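Local coordinates for protein possible adhesin (Caldicellulosiruptor kronotskyensis, PDB 4WA0) that probably mediates attachment of this extreme thermophile to cellulose, as a tapirin whose C-terminal beta-helix domain carries a magnesium ion, at residues T99-Q104 and E221-D226. Sequence-based numbering, arbitrary orientation. Where two conformers were deposited one is given.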
ATOM      1  N   THR A  99       0.232   0.316  12.157  1.00 14.30           N
ATOM      2  CA  THR A  99      -0.420   1.651  12.381  1.00 13.97           C
ATOM      3  C   THR A  99      -1.203   1.914  11.113  1.00 14.30           C
ATOM      4  O   THR A  99      -0.687   1.682  10.045  1.00 14.84           O
ATOM      5  CB  THR A  99       0.559   2.755  12.592  1.00 15.98           C
ATOM      6  OG1 THR A  99       1.372   2.527  13.772  1.00 19.04           O
ATOM      7  CG2 THR A  99      -0.126   4.137  12.684  1.00 17.22           C
ATOM      8  N   ILE A 100      -2.487   2.244  11.218  1.00 12.61           N
ATOM      9  CA  ILE A 100      -3.247   2.693  10.022  1.00 12.51           C
ATOM     10  C   ILE A 100      -3.855   4.055  10.339  1.00 13.80           C
ATOM     11  O   ILE A 100      -4.417   4.231  11.439  1.00 13.57           O
ATOM     12  CB  ILE A 100      -4.297   1.658   9.560  1.00 13.50           C
ATOM     13  CG1 ILE A 100      -5.069   2.143   8.320  1.00 15.05           C
ATOM     14  CG2 ILE A 100      -5.300   1.225  10.667  1.00 14.49           C
ATOM     15  CD1 ILE A 100      -5.771   1.085   7.557  1.00 16.07           C
ATOM     16  N   TYR A 101      -3.731   5.011   9.410  1.00 13.36           N
ATOM     17  CA  TYR A 101      -4.396   6.265   9.516  1.00 12.92           C
ATOM     18  C   TYR A 101      -5.234   6.446   8.274  1.00 12.04           C
ATOM     19  O   TYR A 101      -4.706   6.253   7.172  1.00 12.08           O
ATOM     20  CB  TYR A 101      -3.349   7.381   9.577  1.00 14.54           C
ATOM     21  CG  TYR A 101      -3.924   8.742   9.332  1.00 14.20           C
ATOM     22  CD1 TYR A 101      -4.758   9.356  10.337  1.00 16.39           C
ATOM     23  CD2 TYR A 101      -3.824   9.385   8.100  1.00 15.85           C
ATOM     24  CE1 TYR A 101      -5.376  10.573  10.081  1.00 17.71           C
ATOM     25  CE2 TYR A 101      -4.408  10.644   7.877  1.00 17.33           C
ATOM     26  CZ  TYR A 101      -5.192  11.215   8.846  1.00 18.65           C
ATOM     27  OH  TYR A 101      -5.782  12.456   8.601  1.00 23.07           O
ATOM     28  N   VAL A 102      -6.494   6.849   8.432  1.00 13.24           N
ATOM     29  CA  VAL A 102      -7.385   7.188   7.330  1.00 13.38           C
ATOM     30  C   VAL A 102      -7.990   8.543   7.639  1.00 14.75           C
ATOM     31  O   VAL A 102      -8.679   8.725   8.660  1.00 14.56           O
ATOM     32  CB  VAL A 102      -8.447   6.126   7.121  1.00 12.43           C
ATOM     33  CG1 VAL A 102      -9.362   6.418   5.978  1.00 13.19           C
ATOM     34  CG2 VAL A 102      -7.839   4.755   6.812  1.00 12.15           C
ATOM     35  N   GLY A 103      -7.818   9.476   6.693  1.00 14.44           N
ATOM     36  CA  GLY A 103      -8.276  10.853   6.879  1.00 15.36           C
ATOM     37  C   GLY A 103      -9.761  11.015   6.711  1.00 16.58           C
ATOM     38  O   GLY A 103     -10.349  11.872   7.365  1.00 20.03           O
ATOM     39  N   GLN A 104     -10.376  10.254   5.817  1.00 14.34           N
ATOM     40  CA  GLN A 104     -11.834  10.246   5.634  1.00 17.78           C
ATOM     41  C   GLN A 104     -12.365   8.840   6.065  1.00 18.06           C
ATOM     42  O   GLN A 104     -12.016   8.378   7.121  1.00 21.67           O
ATOM     43  CB  GLN A 104     -12.185  10.690   4.229  1.00 17.92           C
ATOM     44  CG  GLN A 104     -11.703  12.120   3.951  1.00 20.00           C
ATOM     45  CD  GLN A 104     -11.867  12.627   2.497  1.00 24.82           C
ATOM     46  OE1 GLN A 104     -11.322  13.657   2.127  1.00 33.45           O
ATOM     47  NE2 GLN A 104     -12.621  11.947   1.720  1.00 31.23           N
ATOM     48  N   GLU A 221       4.187  13.961   9.632  0.58 21.57           N
ATOM     49  CA  GLU A 221       5.386  14.031   8.800  0.58 24.31           C
ATOM     50  C   GLU A 221       5.032  13.684   7.362  0.58 22.07           C
ATOM     51  O   GLU A 221       5.394  14.400   6.409  0.58 21.29           O
ATOM     52  CB  GLU A 221       6.477  13.079   9.303  0.58 28.01           C
ATOM     53  CG  GLU A 221       7.858  13.624   9.088  0.58 31.16           C
ATOM     54  CD  GLU A 221       8.761  12.692   8.343  0.58 34.89           C
ATOM     55  OE1 GLU A 221       9.278  11.731   8.972  0.58 37.09           O
ATOM     56  OE2 GLU A 221       8.973  12.958   7.140  0.58 37.67           O
ATOM     57  N   ILE A 222       4.300  12.571   7.205  1.00 19.83           N
ATOM     58  CA  ILE A 222       3.887  12.133   5.893  1.00 20.33           C
ATOM     59  C   ILE A 222       2.992  13.179   5.269  1.00 19.38           C
ATOM     60  O   ILE A 222       3.196  13.566   4.134  1.00 21.25           O
ATOM     61  CB  ILE A 222       3.121  10.807   5.941  1.00 19.25           C
ATOM     62  CG1 ILE A 222       4.033   9.654   6.323  1.00 20.27           C
ATOM     63  CG2 ILE A 222       2.418  10.553   4.597  1.00 19.49           C
ATOM     64  CD1 ILE A 222       3.211   8.444   6.811  1.00 20.21           C
ATOM     65  N   ARG A 223       2.041  13.709   6.022  1.00 19.58           N
ATOM     66  CA  ARG A 223       1.150  14.731   5.469  1.00 21.68           C
ATOM     67  C   ARG A 223       1.926  15.968   4.982  1.00 23.29           C
ATOM     68  O   ARG A 223       1.584  16.569   3.954  1.00 30.31           O
ATOM     69  CB  ARG A 223       0.206  15.193   6.554  1.00 21.05           C
ATOM     70  CG  ARG A 223      -0.858  16.165   6.047  1.00 24.49           C
ATOM     71  CD  ARG A 223      -1.697  16.631   7.246  1.00 29.09           C
ATOM     72  NE  ARG A 223      -2.515  15.570   7.830  1.00 27.13           N
ATOM     73  CZ  ARG A 223      -2.437  15.057   9.066  1.00 32.85           C
ATOM     74  NH1 ARG A 223      -1.512  15.455   9.952  1.00 33.30           N
ATOM     75  NH2 ARG A 223      -3.281  14.085   9.416  1.00 31.16           N
ATOM     76  N   ASN A 224       2.951  16.380   5.708  1.00 27.42           N
ATOM     77  CA  ASN A 224       3.592  17.655   5.340  1.00 30.88           C
ATOM     78  C   ASN A 224       4.810  17.543   4.445  1.00 34.14           C
ATOM     79  O   ASN A 224       5.316  18.575   3.961  1.00 31.21           O
ATOM     80  CB  ASN A 224       3.951  18.468   6.587  1.00 32.95           C
ATOM     81  CG  ASN A 224       2.715  18.989   7.306  1.00 37.80           C
ATOM     82  OD1 ASN A 224       1.785  19.515   6.696  1.00 44.77           O
ATOM     83  ND2 ASN A 224       2.687  18.805   8.591  1.00 43.66           N
ATOM     84  N   ARG A 225       5.294  16.317   4.228  1.00 28.61           N
ATOM     85  CA  ARG A 225       6.435  16.089   3.328  1.00 33.53           C
ATOM     86  C   ARG A 225       5.993  16.134   1.871  1.00 28.73           C
ATOM     87  O   ARG A 225       5.006  15.493   1.484  1.00 29.74           O
ATOM     88  CB  ARG A 225       7.113  14.761   3.629  1.00 34.30           C
ATOM     89  CG  ARG A 225       8.360  14.492   2.786  1.00 39.91           C
ATOM     90  CD  ARG A 225       9.170  13.365   3.390  1.00 44.87           C
ATOM     91  NE  ARG A 225       9.845  13.769   4.633  1.00 52.21           N
ATOM     92  CZ  ARG A 225      11.010  14.424   4.692  1.00 57.54           C
ATOM     93  NH1 ARG A 225      11.542  14.741   5.875  1.00 57.27           N
ATOM     94  NH2 ARG A 225      11.654  14.765   3.575  1.00 60.19           N
ATOM     95  N   ASP A 226       6.733  16.895   1.068  1.00 27.89           N
ATOM     96  CA  ASP A 226       6.541  16.893  -0.373  1.00 27.32           C
ATOM     97  C   ASP A 226       7.528  15.841  -0.898  1.00 25.87           C
ATOM     98  O   ASP A 226       8.712  16.095  -0.957  1.00 21.96           O
ATOM     99  CB  ASP A 226       6.861  18.263  -0.981  1.00 30.76           C
ATOM    100  CG  ASP A 226       6.829  18.245  -2.494  1.00 36.22           C
ATOM    101  OD1 ASP A 226       6.540  17.111  -3.018  1.00 30.78           O
ATOM    102  OD2 ASP A 226       7.146  19.319  -3.138  1.00 37.25           O
TER
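On the outer surface of the tapirin beta-helix, a rung residue of strand 99-102, Y101, meets R223 of the short helix 217-224, which packs against the outside of the beta-helix. The backbones stay well apart, 10.8 Å between Y101 CA and I222 CA, so two long side chains bridge the gap. R223 NH2 gives a weak, bent hydrogen bond to Y101 OH, 3.1 Å long with an angle of 142° at the hydrogen. The hydroxyl sits at the edge of the guanidinium, in its plane, while NH2 approaches the tyrosine ring obliquely, with Y101 CZ 3.5 Å from R223 NH2. Ring and guanidinium planes stand 86° apart, so the two groups do not stack. The arginine chain runs out extended from the helix, CG anti to the backbone N (chi1 -174°), and then bends at chi3, which brings NH2 to the phenol. Strand 99-102 lies in a parallel face of the solenoid between strands 76-79 and 119-121, and R223 also rests on Y78 in the first of these. The rings of Y78 and Y101, on adjacent rungs, touch at an oblique angle, and I222 of the helix packs on Y78 too. The stronger polar partner of each side chain lies outside the pair: D122 OD2 holds Y101 OH by a hydrogen bond, and D220 OD1, one residue before the segment, forms a salt bridge with R223 NH1 that probably offsets the arginine's charge.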